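Local coordinates for protein L-talarate/galactarate dehydratase (Salmonella typhimurium, PDB 2PP0) that dehydrates L-talarate and galactarate to 5-keto-4-deoxy-D-glucarate and, in competition, epimerises L-talarate to galactarate, using one magnesium ion per subunit, at residues B[58-63]-B[80-85]; B[161-166]-B[365-370]; B[249-254]-B[272-277]. All coordinates share one frame; numbering follows the deposited sequence.

Interaction 1. Residues B[58-63]-B[80-85]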
loop_
_atom_site.group_PDB
_atom_site.type_symbol
_atom_site.label_atom_id
_atom_site.label_comp_id
_atom_site.label_asym_id
_atom_site.label_seq_id
_atom_site.Cartn_x
_atom_site.Cartn_y
_atom_site.Cartn_z
ATOM N N THR B 58 -10.213 -31.768 -14.314
ATOM C CA THR B 58 -10.026 -32.003 -15.742
ATOM C C THR B 58 -9.973 -30.736 -16.588
ATOM O O THR B 58 -9.748 -30.797 -17.796
ATOM C CB THR B 58 -11.140 -32.905 -16.296
ATOM O OG1 THR B 58 -12.411 -32.272 -16.097
ATOM C CG2 THR B 58 -11.126 -34.254 -15.587
ATOM N N GLU B 59 -10.181 -29.586 -15.959
ATOM C CA GLU B 59 -10.134 -28.318 -16.678
ATOM C C GLU B 59 -10.098 -27.177 -15.676
ATOM O O GLU B 59 -10.374 -27.372 -14.490
ATOM C CB GLU B 59 -11.361 -28.162 -17.582
ATOM C CG GLU B 59 -12.678 -28.021 -16.823
ATOM C CD GLU B 59 -13.858 -27.748 -17.736
ATOM O OE1 GLU B 59 -13.654 -27.645 -18.967
ATOM O OE2 GLU B 59 -14.993 -27.629 -17.223
ATOM N N VAL B 60 -9.743 -25.988 -16.152
ATOM C CA VAL B 60 -9.691 -24.813 -15.293
ATOM C C VAL B 60 -10.468 -23.684 -15.948
ATOM O O VAL B 60 -10.222 -23.339 -17.109
ATOM C CB VAL B 60 -8.236 -24.342 -15.054
ATOM C CG1 VAL B 60 -8.226 -23.113 -14.140
ATOM C CG2 VAL B 60 -7.423 -25.457 -14.431
ATOM N N ALA B 61 -11.427 -23.128 -15.217
ATOM C CA ALA B 61 -12.213 -22.018 -15.729
ATOM C C ALA B 61 -11.340 -20.774 -15.600
ATOM O O ALA B 61 -10.657 -20.594 -14.591
ATOM C CB ALA B 61 -13.486 -21.845 -14.914
ATOM N N ILE B 62 -11.355 -19.929 -16.623
ATOM C CA ILE B 62 -10.566 -18.702 -16.613
ATOM C C ILE B 62 -11.473 -17.543 -16.994
ATOM O O ILE B 62 -12.068 -17.549 -18.069
ATOM C CB ILE B 62 -9.403 -18.764 -17.642
ATOM C CG1 ILE B 62 -8.456 -19.924 -17.313
ATOM C CG2 ILE B 62 -8.647 -17.437 -17.652
ATOM C CD1 ILE B 62 -7.672 -19.751 -16.022
ATOM N N ILE B 63 -11.600 -16.557 -16.115
ATOM C CA ILE B 63 -12.431 -15.399 -16.426
ATOM C C ILE B 63 -11.470 -14.247 -16.702
ATOM O O ILE B 63 -10.680 -13.852 -15.841
ATOM C CB ILE B 63 -13.392 -15.035 -15.268
ATOM C CG1 ILE B 63 -14.312 -16.223 -14.945
ATOM C CG2 ILE B 63 -14.274 -13.857 -15.673
ATOM C CD1 ILE B 63 -13.615 -17.384 -14.241
ATOM N N TYR B 80 -9.865 -17.289 -11.792
ATOM C CA TYR B 80 -10.092 -18.648 -12.249
ATOM C C TYR B 80 -10.909 -19.423 -11.238
ATOM O O TYR B 80 -11.203 -18.937 -10.150
ATOM C CB TYR B 80 -8.752 -19.357 -12.421
ATOM C CG TYR B 80 -8.122 -19.732 -11.092
ATOM C CD1 TYR B 80 -8.347 -20.987 -10.518
ATOM C CD2 TYR B 80 -7.371 -18.807 -10.369
ATOM C CE1 TYR B 80 -7.844 -21.305 -9.257
ATOM C CE2 TYR B 80 -6.864 -19.117 -9.109
ATOM C CZ TYR B 80 -7.106 -20.366 -8.558
ATOM O OH TYR B 80 -6.616 -20.670 -7.303
ATOM N N SER B 81 -11.265 -20.642 -11.614
ATOM C CA SER B 81 -11.994 -21.525 -10.723
ATOM C C SER B 81 -11.620 -22.948 -11.080
ATOM O O SER B 81 -11.606 -23.317 -12.254
ATOM C CB SER B 81 -13.505 -21.338 -10.862
ATOM O OG SER B 81 -14.185 -22.184 -9.941
ATOM N N LYS B 82 -11.264 -23.731 -10.071
ATOM C CA LYS B 82 -10.937 -25.128 -10.289
ATOM C C LYS B 82 -12.148 -25.862 -9.733
ATOM O O LYS B 82 -12.346 -25.929 -8.524
ATOM C CB LYS B 82 -9.643 -25.501 -9.559
ATOM C CG LYS B 82 -8.431 -24.851 -10.216
ATOM C CD LYS B 82 -7.107 -25.235 -9.597
ATOM C CE LYS B 82 -5.988 -24.458 -10.304
ATOM N NZ LYS B 82 -4.616 -24.822 -9.854
ATOM N N ARG B 83 -12.963 -26.370 -10.653
ATOM C CA ARG B 83 -14.214 -27.063 -10.366
ATOM C C ARG B 83 -15.298 -25.983 -10.358
ATOM O O ARG B 83 -15.051 -24.865 -10.812
ATOM C CB ARG B 83 -14.152 -27.821 -9.030
ATOM C CG ARG B 83 -13.144 -28.962 -9.054
ATOM C CD ARG B 83 -13.216 -29.841 -7.819
ATOM N NE ARG B 83 -12.285 -30.965 -7.912
ATOM C CZ ARG B 83 -10.965 -30.871 -7.777
ATOM N NH1 ARG B 83 -10.389 -29.694 -7.534
ATOM N NH2 ARG B 83 -10.210 -31.961 -7.894
ATOM N N ALA B 84 -16.484 -26.298 -9.851
ATOM C CA ALA B 84 -17.580 -25.331 -9.851
ATOM C C ALA B 84 -17.213 -23.952 -9.300
ATOM O O ALA B 84 -16.532 -23.834 -8.275
ATOM C CB ALA B 84 -18.774 -25.898 -9.093
ATOM N N GLY B 85 -17.684 -22.912 -9.986
ATOM C CA GLY B 85 -17.405 -21.551 -9.563
ATOM C C GLY B 85 -17.167 -20.578 -10.709
ATOM O O GLY B 85 -17.450 -19.390 -10.578
#
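A61 and S81 form an antiparallel hydrogen-bonded pair, A61 N to S81 O and S81 N to A61 O both at 3.0 Å, and I62 with Y80 is the non-hydrogen-bonded pair beside it. On the face of I62 and Y80, I62 CD1 reaches back to Y80 CB at 3.8 Å, and V60 CG1, anti to its backbone N (chi1 -180°), lies 3.9 Å from S81 O and touches Y80 CB. The Y80 ring rises away from the strand to the catalytic centre: its OH is hydrogen-bonded to D301, the residue credited with raising the basicity of the active-site H328, which Y80 also touches. On the other face A61 CB meets S81 CB at 4.1 Å. S81 OG donates to R83 O at 2.9 Å, a bond within the segment that carries the substrate-binding K82 and R83; K82 NZ is hydrogen-bonded to a glycerol, probably carried over from crystallisation. The two strands, 57-69 and 74-81, make a beta hairpin in the N-terminal domain of this enolase-superfamily enzyme. Strand 28-40 pairs with the far edge of 57-69, helix 86-96 covers S81 and I63 through I89, and helix 302-305 packs on Y80 from the barrel domain.

Interaction 2. Residues B[161-166]-B[365-370]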
loop_
_atom_site.group_PDB
_atom_site.type_symbol
_atom_site.label_atom_id
_atom_site.label_comp_id
_atom_site.label_asym_id
_atom_site.label_seq_id
_atom_site.Cartn_x
_atom_site.Cartn_y
_atom_site.Cartn_z
ATOM N N SER B 161 14.114 -11.330 -9.333
ATOM C CA SER B 161 13.706 -12.695 -9.637
ATOM C C SER B 161 13.226 -13.335 -8.333
ATOM O O SER B 161 13.541 -12.844 -7.247
ATOM C CB SER B 161 14.874 -13.498 -10.226
ATOM O OG SER B 161 15.930 -13.647 -9.296
ATOM N N VAL B 162 12.471 -14.426 -8.438
ATOM C CA VAL B 162 11.945 -15.094 -7.252
ATOM C C VAL B 162 12.201 -16.602 -7.250
ATOM O O VAL B 162 12.034 -17.263 -8.277
ATOM C CB VAL B 162 10.414 -14.857 -7.131
ATOM C CG1 VAL B 162 9.865 -15.549 -5.886
ATOM C CG2 VAL B 162 10.119 -13.364 -7.070
ATOM N N GLN B 163 12.604 -17.137 -6.096
ATOM C CA GLN B 163 12.847 -18.577 -5.949
ATOM C C GLN B 163 11.574 -19.263 -6.426
ATOM O O GLN B 163 10.479 -18.846 -6.061
ATOM C CB GLN B 163 13.044 -18.968 -4.484
ATOM C CG GLN B 163 14.195 -18.334 -3.760
ATOM C CD GLN B 163 14.212 -18.740 -2.300
ATOM O OE1 GLN B 163 13.260 -18.482 -1.560
ATOM N NE2 GLN B 163 15.288 -19.383 -1.880
ATOM N N CYS B 164 11.712 -20.331 -7.201
ATOM C CA CYS B 164 10.548 -21.026 -7.730
ATOM C C CYS B 164 10.604 -22.540 -7.504
ATOM O O CYS B 164 11.657 -23.161 -7.664
ATOM C CB CYS B 164 10.439 -20.715 -9.230
ATOM S SG CYS B 164 8.919 -21.238 -10.047
ATOM N N TYR B 165 9.469 -23.125 -7.119
ATOM C CA TYR B 165 9.378 -24.563 -6.904
ATOM C C TYR B 165 8.267 -25.106 -7.809
ATOM O O TYR B 165 7.361 -24.367 -8.198
ATOM C CB TYR B 165 9.084 -24.874 -5.424
ATOM C CG TYR B 165 7.669 -24.577 -4.963
ATOM C CD1 TYR B 165 6.649 -25.522 -5.114
ATOM C CD2 TYR B 165 7.349 -23.355 -4.374
ATOM C CE1 TYR B 165 5.343 -25.256 -4.690
ATOM C CE2 TYR B 165 6.050 -23.075 -3.947
ATOM C CZ TYR B 165 5.053 -24.032 -4.107
ATOM O OH TYR B 165 3.772 -23.761 -3.681
ATOM N N ASN B 166 8.341 -26.382 -8.170
ATOM C CA ASN B 166 7.306 -26.954 -9.025
ATOM C C ASN B 166 6.314 -27.808 -8.241
ATOM O O ASN B 166 6.689 -28.502 -7.296
ATOM C CB ASN B 166 7.916 -27.799 -10.146
ATOM C CG ASN B 166 6.860 -28.582 -10.919
ATOM O OD1 ASN B 166 6.401 -29.633 -10.474
ATOM N ND2 ASN B 166 6.459 -28.061 -12.070
ATOM N N ASP B 365 18.458 -20.973 -12.888
ATOM C CA ASP B 365 19.123 -21.212 -11.615
ATOM C C ASP B 365 18.196 -21.184 -10.400
ATOM O O ASP B 365 18.480 -20.514 -9.407
ATOM C CB ASP B 365 20.267 -20.211 -11.429
ATOM C CG ASP B 365 21.385 -20.416 -12.437
ATOM O OD1 ASP B 365 21.887 -21.560 -12.544
ATOM O OD2 ASP B 365 21.764 -19.439 -13.122
ATOM N N GLY B 366 17.089 -21.918 -10.491
ATOM C CA GLY B 366 16.141 -21.993 -9.390
ATOM C C GLY B 366 15.278 -20.771 -9.145
ATOM O O GLY B 366 14.592 -20.703 -8.123
ATOM N N ARG B 367 15.288 -19.811 -10.066
ATOM C CA ARG B 367 14.490 -18.597 -9.891
ATOM C C ARG B 367 13.739 -18.178 -11.158
ATOM O O ARG B 367 14.175 -18.460 -12.279
ATOM C CB ARG B 367 15.397 -17.443 -9.436
ATOM C CG ARG B 367 16.251 -17.750 -8.209
ATOM C CD ARG B 367 17.156 -16.571 -7.860
ATOM N NE ARG B 367 16.428 -15.461 -7.239
ATOM C CZ ARG B 367 16.181 -15.363 -5.937
ATOM N NH1 ARG B 367 16.605 -16.306 -5.106
ATOM N NH2 ARG B 367 15.512 -14.322 -5.461
ATOM N N MET B 368 12.605 -17.507 -10.979
ATOM C CA MET B 368 11.829 -17.036 -12.119
ATOM C C MET B 368 12.155 -15.545 -12.230
ATOM O O MET B 368 12.068 -14.804 -11.247
ATOM C CB MET B 368 10.326 -17.264 -11.889
ATOM C CG MET B 368 9.492 -17.382 -13.174
ATOM S SD MET B 368 9.959 -18.773 -14.280
ATOM C CE MET B 368 8.815 -20.051 -13.737
ATOM N N TRP B 369 12.551 -15.112 -13.423
ATOM C CA TRP B 369 12.932 -13.723 -13.633
ATOM C C TRP B 369 11.847 -12.813 -14.166
ATOM O O TRP B 369 11.042 -13.210 -15.005
ATOM C CB TRP B 369 14.146 -13.656 -14.562
ATOM C CG TRP B 369 15.382 -14.158 -13.911
ATOM C CD1 TRP B 369 15.693 -15.457 -13.628
ATOM C CD2 TRP B 369 16.440 -13.365 -13.370
ATOM N NE1 TRP B 369 16.878 -15.519 -12.939
ATOM C CE2 TRP B 369 17.358 -14.247 -12.766
ATOM C CE3 TRP B 369 16.701 -11.988 -13.334
ATOM C CZ2 TRP B 369 18.520 -13.800 -12.134
ATOM C CZ3 TRP B 369 17.857 -11.542 -12.704
ATOM C CH2 TRP B 369 18.752 -12.448 -12.113
ATOM N N ILE B 370 11.834 -11.581 -13.663
ATOM C CA ILE B 370 10.867 -10.584 -14.102
ATOM C C ILE B 370 11.414 -9.994 -15.394
ATOM O O ILE B 370 12.546 -9.497 -15.425
ATOM C CB ILE B 370 10.724 -9.450 -13.064
ATOM C CG1 ILE B 370 10.272 -10.023 -11.716
ATOM C CG2 ILE B 370 9.732 -8.412 -13.560
ATOM C CD1 ILE B 370 10.198 -8.980 -10.616
#
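R367 grips S161 side-on with two nitrogens, one to each of two oxygens. NE gives a fairly straight bond to S161 OG, 2.8 Å long with 160° at the hydrogen, and the hydroxyl lies almost in the guanidinium plane. NH2 reaches S161 O at 3.0 Å, coming from above the carbonyl plane. The bend of the arginine chain at chi3 (74°) folds the guanidinium back over the neighbouring strand, where the backbone N of Q163 lies over the centre of one face and Q163 CG touches NH1 at 3.4 Å. S161 is also held from its other flank: its CB sits over the face of the W369 five-membered ring, 3.6 Å from the centroid, a CH-pi contact. On the opposite face of the sheet C164 SG meets M368 CE at 3.9 Å.

Between the two faces runs an antiparallel pairing in which V162 and M368 exchange two backbone bonds, and M368 N to V162 O is 2.8 Å. C164 N to G366 O adds a third at the turn, where the positive phi of G366 by itself favours glycine. Strands 161-166 and 367-369 are the middle pair of a small mixed sheet, which 346-349 and 362-364 complete; 346-349 runs parallel to 161-166.

Farther out, E344 forms a salt bridge with R367 NH2, giving that nitrogen a second partner, and R364 makes a cation-pi contact with W369. Helix 331-339 covers V162 and I370. W369 packs on T20 and I370 on A21 of the second subunit, so the end of strand 367-369 lies at a subunit interface.

Interaction 3. Residues B[249-254]-B[272-277]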
loop_
_atom_site.group_PDB
_atom_site.type_symbol
_atom_site.label_atom_id
_atom_site.label_comp_id
_atom_site.label_asym_id
_atom_site.label_seq_id
_atom_site.Cartn_x
_atom_site.Cartn_y
_atom_site.Cartn_z
ATOM N N ILE B 249 10.984 -27.329 3.630
ATOM C CA ILE B 249 10.880 -25.874 3.644
ATOM C C ILE B 249 9.590 -25.530 4.385
ATOM O O ILE B 249 9.525 -24.533 5.104
ATOM C CB ILE B 249 10.816 -25.289 2.210
ATOM C CG1 ILE B 249 12.120 -25.595 1.465
ATOM C CG2 ILE B 249 10.578 -23.782 2.272
ATOM C CD1 ILE B 249 13.370 -25.048 2.166
ATOM N N TRP B 250 8.563 -26.362 4.201
ATOM C CA TRP B 250 7.290 -26.161 4.886
ATOM C C TRP B 250 6.318 -27.330 4.716
ATOM O O TRP B 250 6.509 -28.196 3.866
ATOM C CB TRP B 250 6.612 -24.862 4.408
ATOM C CG TRP B 250 6.000 -24.897 3.017
ATOM C CD1 TRP B 250 5.039 -25.763 2.552
ATOM C CD2 TRP B 250 6.278 -23.997 1.935
ATOM N NE1 TRP B 250 4.705 -25.454 1.255
ATOM C CE2 TRP B 250 5.449 -24.376 0.850
ATOM C CE3 TRP B 250 7.145 -22.907 1.775
ATOM C CZ2 TRP B 250 5.465 -23.704 -0.378
ATOM C CZ3 TRP B 250 7.161 -22.236 0.550
ATOM C CH2 TRP B 250 6.324 -22.640 -0.509
ATOM N N ILE B 251 5.289 -27.350 5.555
ATOM C CA ILE B 251 4.226 -28.357 5.484
ATOM C C ILE B 251 2.994 -27.503 5.213
ATOM O O ILE B 251 2.580 -26.710 6.054
ATOM C CB ILE B 251 4.045 -29.115 6.817
ATOM C CG1 ILE B 251 5.295 -29.949 7.113
ATOM C CG2 ILE B 251 2.821 -30.027 6.736
ATOM C CD1 ILE B 251 5.322 -30.544 8.511
ATOM N N GLU B 252 2.419 -27.659 4.031
ATOM C CA GLU B 252 1.278 -26.855 3.627
ATOM C C GLU B 252 -0.076 -27.494 3.888
ATOM O O GLU B 252 -0.242 -28.704 3.758
ATOM C CB GLU B 252 1.419 -26.520 2.142
ATOM C CG GLU B 252 0.338 -25.620 1.571
ATOM C CD GLU B 252 0.612 -25.274 0.119
ATOM O OE1 GLU B 252 1.764 -25.485 -0.324
ATOM O OE2 GLU B 252 -0.306 -24.783 -0.572
ATOM N N GLU B 253 -1.041 -26.660 4.256
ATOM C CA GLU B 253 -2.401 -27.111 4.516
ATOM C C GLU B 253 -2.527 -28.475 5.190
ATOM O O GLU B 253 -3.124 -29.400 4.630
ATOM C CB GLU B 253 -3.198 -27.119 3.212
ATOM C CG GLU B 253 -3.504 -25.736 2.680
ATOM C CD GLU B 253 -4.766 -25.705 1.843
ATOM O OE1 GLU B 253 -4.781 -26.336 0.764
ATOM O OE2 GLU B 253 -5.745 -25.051 2.269
ATOM N N PRO B 254 -1.972 -28.621 6.401
ATOM C CA PRO B 254 -2.086 -29.919 7.065
ATOM C C PRO B 254 -3.513 -30.180 7.545
ATOM O O PRO B 254 -3.923 -31.330 7.686
ATOM C CB PRO B 254 -1.084 -29.809 8.212
ATOM C CG PRO B 254 -1.107 -28.339 8.542
ATOM C CD PRO B 254 -1.104 -27.708 7.165
ATOM N N THR B 272 9.583 -27.221 11.831
ATOM C CA THR B 272 9.327 -27.097 10.403
ATOM C C THR B 272 8.245 -26.046 10.213
ATOM O O THR B 272 7.261 -26.017 10.952
ATOM C CB THR B 272 8.807 -28.411 9.795
ATOM O OG1 THR B 272 9.781 -29.443 9.975
ATOM C CG2 THR B 272 8.527 -28.233 8.307
ATOM N N PRO B 273 8.422 -25.156 9.231
ATOM C CA PRO B 273 7.421 -24.117 8.985
ATOM C C PRO B 273 6.089 -24.700 8.525
ATOM O O PRO B 273 6.048 -25.741 7.866
ATOM C CB PRO B 273 8.077 -23.262 7.903
ATOM C CG PRO B 273 9.543 -23.388 8.228
ATOM C CD PRO B 273 9.669 -24.870 8.498
ATOM N N ILE B 274 5.000 -24.029 8.889
ATOM C CA ILE B 274 3.659 -24.456 8.487
ATOM C C ILE B 274 3.170 -23.410 7.494
ATOM O O ILE B 274 3.383 -22.218 7.701
ATOM C CB ILE B 274 2.687 -24.501 9.698
ATOM C CG1 ILE B 274 3.128 -25.593 10.676
ATOM C CG2 ILE B 274 1.252 -24.765 9.218
ATOM C CD1 ILE B 274 3.164 -26.983 10.066
ATOM N N ALA B 275 2.530 -23.854 6.419
ATOM C CA ALA B 275 2.019 -22.943 5.401
ATOM C C ALA B 275 0.543 -23.194 5.120
ATOM O O ALA B 275 0.081 -24.331 5.189
ATOM C CB ALA B 275 2.818 -23.104 4.113
ATOM N N THR B 276 -0.191 -22.130 4.802
ATOM C CA THR B 276 -1.607 -22.265 4.481
ATOM C C THR B 276 -2.199 -20.963 3.958
ATOM O O THR B 276 -1.564 -19.898 4.030
ATOM C CB THR B 276 -2.429 -22.717 5.711
ATOM O OG1 THR B 276 -3.758 -23.061 5.294
ATOM C CG2 THR B 276 -2.504 -21.596 6.746
ATOM N N GLY B 277 -3.412 -21.058 3.410
ATOM C CA GLY B 277 -4.095 -19.875 2.910
ATOM C C GLY B 277 -4.638 -19.872 1.489
ATOM O O GLY B 277 -5.456 -19.014 1.156
HETATM O O HOH W 1 -5.174 -25.282 5.164
HETATM O O HOH W 2 -6.110 -22.577 2.690
#
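The W250 indole carries A275 CB over one face, offset toward the rim; the methyl stands 3.9 Å from the centroid of the five-membered ring, a CH-pi contact. W250 CG lies between backbone N and carbonyl carbon (chi1 74°), which turns the ring across the neighbouring strand. W250 NE1 makes a weak bond of 3.3 Å to E252 OE1. F297 meets the ring obliquely, and W346 is edge-to-face with it.

Below the ring the strands run parallel. P273 O accepts from I251 N, I251 O from A275 N, and A275 O from E253 N, the last bond being 2.7 Å. Strands 251-252 and 274-276, joined by helix 260-269, form a beta-alpha-beta unit of the TIM-barrel domain found in the enolase superfamily. I251 and I274 point to the helix side, where I274 CD1 meets I251 CB at 4.0 Å and T272 CG2 packs on I251 CG1 at 3.8 Å. E252 and A275 point the other way. E252, a magnesium ligand, stretches out with CG anti to its backbone N (chi1 -177°); its OE1 also takes a salt bridge from K195 and a bond from Q299.

At the C-terminal end of the pair, a water donates to E253 OE2 and accepts from T276 OG1 at 2.6 Å, bridging the two segments, while D226 and M279 pack against the E253 side chain.

Along the chain interaction 1 comes first, in the N-terminal domain; 161-166 then opens interaction 2, and interaction 3 falls wholly between its two segments. The centres of interactions 1 and 2 are 26 Å apart, those of 1 and 3 are 25 Å, and neither pair touches. Interactions 2 and 3 have centres 20 Å apart and do meet, Y165 CE2 lying 3.5 Å from W250 CH2. Each occupies a different sheet: the antiparallel N-terminal sheet, the small mixed sheet, and the parallel barrel sheet. Interaction 1 brings substrate-binding residues from one domain, interaction 3 a magnesium ligand from the other, so the active site is assembled between domains.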